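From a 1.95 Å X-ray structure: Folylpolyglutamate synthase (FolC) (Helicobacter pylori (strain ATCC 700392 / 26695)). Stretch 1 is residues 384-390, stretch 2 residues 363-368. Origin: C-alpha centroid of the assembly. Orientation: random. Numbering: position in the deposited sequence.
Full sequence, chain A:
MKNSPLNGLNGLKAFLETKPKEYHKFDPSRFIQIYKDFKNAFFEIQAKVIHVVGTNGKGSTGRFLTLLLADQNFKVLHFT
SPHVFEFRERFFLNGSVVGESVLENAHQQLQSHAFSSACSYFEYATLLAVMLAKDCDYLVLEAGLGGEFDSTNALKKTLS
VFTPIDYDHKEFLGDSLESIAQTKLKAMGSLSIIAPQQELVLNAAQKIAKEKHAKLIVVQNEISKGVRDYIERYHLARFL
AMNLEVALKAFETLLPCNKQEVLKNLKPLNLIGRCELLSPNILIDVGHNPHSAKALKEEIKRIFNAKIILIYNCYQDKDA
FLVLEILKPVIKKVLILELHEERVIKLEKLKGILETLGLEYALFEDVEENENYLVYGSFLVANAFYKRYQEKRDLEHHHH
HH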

# COMPACT_ATOMS: atom_id res chain seq x y z
N ALA A 384 0.88 15.72 -0.65
CA ALA A 384 0.75 17.16 -0.41
C ALA A 384 1.95 17.93 -0.95
O ALA A 384 1.79 19.04 -1.47
CB ALA A 384 0.56 17.43 1.08
N PHE A 385 3.15 17.37 -0.83
CA PHE A 385 4.30 17.98 -1.48
C PHE A 385 4.11 18.05 -2.98
O PHE A 385 4.42 19.06 -3.62
CB PHE A 385 5.59 17.21 -1.17
CG PHE A 385 6.75 17.64 -2.02
CD1 PHE A 385 7.48 18.76 -1.68
CD2 PHE A 385 7.07 16.97 -3.19
CE1 PHE A 385 8.54 19.18 -2.46
CE2 PHE A 385 8.12 17.39 -3.98
CZ PHE A 385 8.86 18.50 -3.61
N TYR A 386 3.64 16.95 -3.58
CA TYR A 386 3.53 16.87 -5.03
C TYR A 386 2.58 17.92 -5.58
O TYR A 386 2.81 18.48 -6.66
CB TYR A 386 3.08 15.47 -5.44
CG TYR A 386 2.95 15.29 -6.93
CD1 TYR A 386 4.04 15.46 -7.77
CD2 TYR A 386 1.73 14.96 -7.50
CE1 TYR A 386 3.93 15.30 -9.13
CE2 TYR A 386 1.60 14.80 -8.87
CZ TYR A 386 2.71 14.97 -9.68
OH TYR A 386 2.60 14.81 -11.05
N LYS A 387 1.50 18.20 -4.85
CA LYS A 387 0.55 19.21 -5.30
C LYS A 387 1.18 20.60 -5.27
O LYS A 387 1.05 21.37 -6.23
CB LYS A 387 -0.71 19.17 -4.43
CG LYS A 387 -1.72 18.12 -4.87
CD LYS A 387 -2.24 17.33 -3.68
CE LYS A 387 -3.74 17.09 -3.77
NZ LYS A 387 -4.36 16.97 -2.42
N ARG A 388 1.87 20.94 -4.18
CA ARG A 388 2.55 22.23 -4.10
C ARG A 388 3.67 22.33 -5.13
O ARG A 388 3.88 23.39 -5.72
CB ARG A 388 3.08 22.45 -2.68
CG ARG A 388 2.00 22.38 -1.61
CD ARG A 388 2.55 22.61 -0.21
NE ARG A 388 3.44 23.76 -0.13
CZ ARG A 388 4.04 24.16 0.98
NH1 ARG A 388 4.84 25.22 0.97
NH2 ARG A 388 3.84 23.51 2.12
N TYR A 389 4.38 21.22 -5.36
CA TYR A 389 5.42 21.18 -6.38
C TYR A 389 4.82 21.34 -7.77
O TYR A 389 5.43 21.97 -8.65
CB TYR A 389 6.18 19.86 -6.26
CG TYR A 389 7.23 19.61 -7.32
CD1 TYR A 389 8.46 20.25 -7.28
CD2 TYR A 389 6.99 18.70 -8.35
CE1 TYR A 389 9.42 20.01 -8.24
CE2 TYR A 389 7.95 18.46 -9.31
CZ TYR A 389 9.16 19.11 -9.25
OH TYR A 389 10.12 18.87 -10.21
N GLN A 390 3.63 20.77 -7.99
CA GLN A 390 2.98 20.86 -9.30
C GLN A 390 2.64 22.30 -9.65
O GLN A 390 2.96 22.78 -10.74
CB GLN A 390 1.72 20.00 -9.30
CG GLN A 390 1.86 18.67 -10.00
CD GLN A 390 0.52 18.00 -10.20
OE1 GLN A 390 -0.32 17.99 -9.29
NE2 GLN A 390 0.29 17.44 -11.38
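Stretch 2 (363-368) LFEDVE

Stretch 2 lies across one side of a helix as an irregular, mostly extended segment, held by a small apolar contact and by one arginine that reaches its backbone carbonyls. Stretch 1 is helical throughout and continues a helix that begins earlier in the chain. Within it, Tyr-389 N donates to Phe-385 O at 2.8 Å, and Gln-390 N to Tyr-386 O at 2.8 Å. Stretch 2 forms no regular helix or strand over Phe-364 to Glu-368. Most of its residues have extended backbone angles; Glu-365, at phi/psi -128/-55, interrupts the run.

The two segments advance in the same general sense. Phe-364 is nearest Phe-385 by CA atoms, at 9.5 Å from CA to CA, and Asp-366 is nearest Tyr-389, at 8.0 Å from CA to CA. These spacings leave room for side chains between the backbones.

Phe-364 and Val-367 both point toward the helix. Phe-385 meets both with the edge of its ring: its CE1 is 3.7 Å from Phe-364 CZ and 3.8 Å from Val-367 CG1. The two phenylalanine rings are oblique, with planes at 56° and centroids 5.7 Å apart. Val-367 also reaches the ring edge of Tyr-389, where its CG2 lies 4.4 Å from Tyr-389 CD1.

Arg-388 supplies the polar part. Its NH1 makes weak hydrogen bonds to Phe-364 O at 3.3 Å and to Glu-365 O at 3.2 Å. Phe-364 CD2 lies over one face of the guanidinium, 3.6 Å from Arg-388 NH1. A water bridges the same two residues: it donates to Phe-364 O at 2.7 Å and accepts from Arg-388 NH2 at 3.2 Å. Glu-365 takes part through its carbonyl, while its side chain starts away from the helix. The contact buries 254 Å² in total.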

# COMPACT_ATOMS: atom_id res chain seq x y z
N LEU A 363 10.24 25.84 8.31
CA LEU A 363 9.06 25.39 7.59
C LEU A 363 9.38 25.27 6.10
O LEU A 363 10.15 26.06 5.55
CB LEU A 363 7.88 26.34 7.80
CG LEU A 363 7.37 26.56 9.23
CD1 LEU A 363 5.99 27.20 9.19
CD2 LEU A 363 7.35 25.27 10.02
N PHE A 364 8.77 24.29 5.45
CA PHE A 364 8.94 24.15 4.01
C PHE A 364 8.10 25.18 3.27
O PHE A 364 6.92 25.36 3.57
CB PHE A 364 8.54 22.75 3.54
CG PHE A 364 8.55 22.61 2.04
CD1 PHE A 364 9.74 22.47 1.35
CD2 PHE A 364 7.37 22.68 1.31
CE1 PHE A 364 9.75 22.36 -0.04
CE2 PHE A 364 7.37 22.56 -0.06
CZ PHE A 364 8.56 22.41 -0.74
N GLU A 365 8.71 25.84 2.28
CA GLU A 365 7.99 26.70 1.35
C GLU A 365 8.29 26.35 -0.10
O GLU A 365 7.36 26.07 -0.86
CB GLU A 365 8.27 28.19 1.65
CG GLU A 365 9.72 28.58 1.88
CD GLU A 365 9.83 29.81 2.76
OE1 GLU A 365 10.93 30.41 2.81
OE2 GLU A 365 8.83 30.18 3.42
N ASP A 366 9.56 26.35 -0.51
CA ASP A 366 9.91 26.02 -1.89
C ASP A 366 11.19 25.20 -1.93
O ASP A 366 11.98 25.20 -0.99
CB ASP A 366 10.08 27.29 -2.75
CG ASP A 366 8.95 28.29 -2.56
OD1 ASP A 366 7.82 28.02 -3.03
OD2 ASP A 366 9.19 29.35 -1.95
N VAL A 367 11.39 24.51 -3.05
CA VAL A 367 12.61 23.76 -3.31
C VAL A 367 13.53 24.62 -4.17
O VAL A 367 13.08 25.26 -5.13
CB VAL A 367 12.31 22.41 -3.98
CG1 VAL A 367 11.46 21.53 -3.07
CG2 VAL A 367 11.63 22.59 -5.33
N GLU A 368 14.81 24.66 -3.81
CA GLU A 368 15.82 25.33 -4.62
C GLU A 368 16.45 24.32 -5.57
O GLU A 368 16.71 23.17 -5.20
CB GLU A 368 16.91 25.96 -3.77
CG GLU A 368 16.44 26.74 -2.56
CD GLU A 368 17.61 27.16 -1.67
OE1 GLU A 368 17.55 26.89 -0.45
OE2 GLU A 368 18.58 27.73 -2.20
O HOH W 1 5.03 24.12 5.05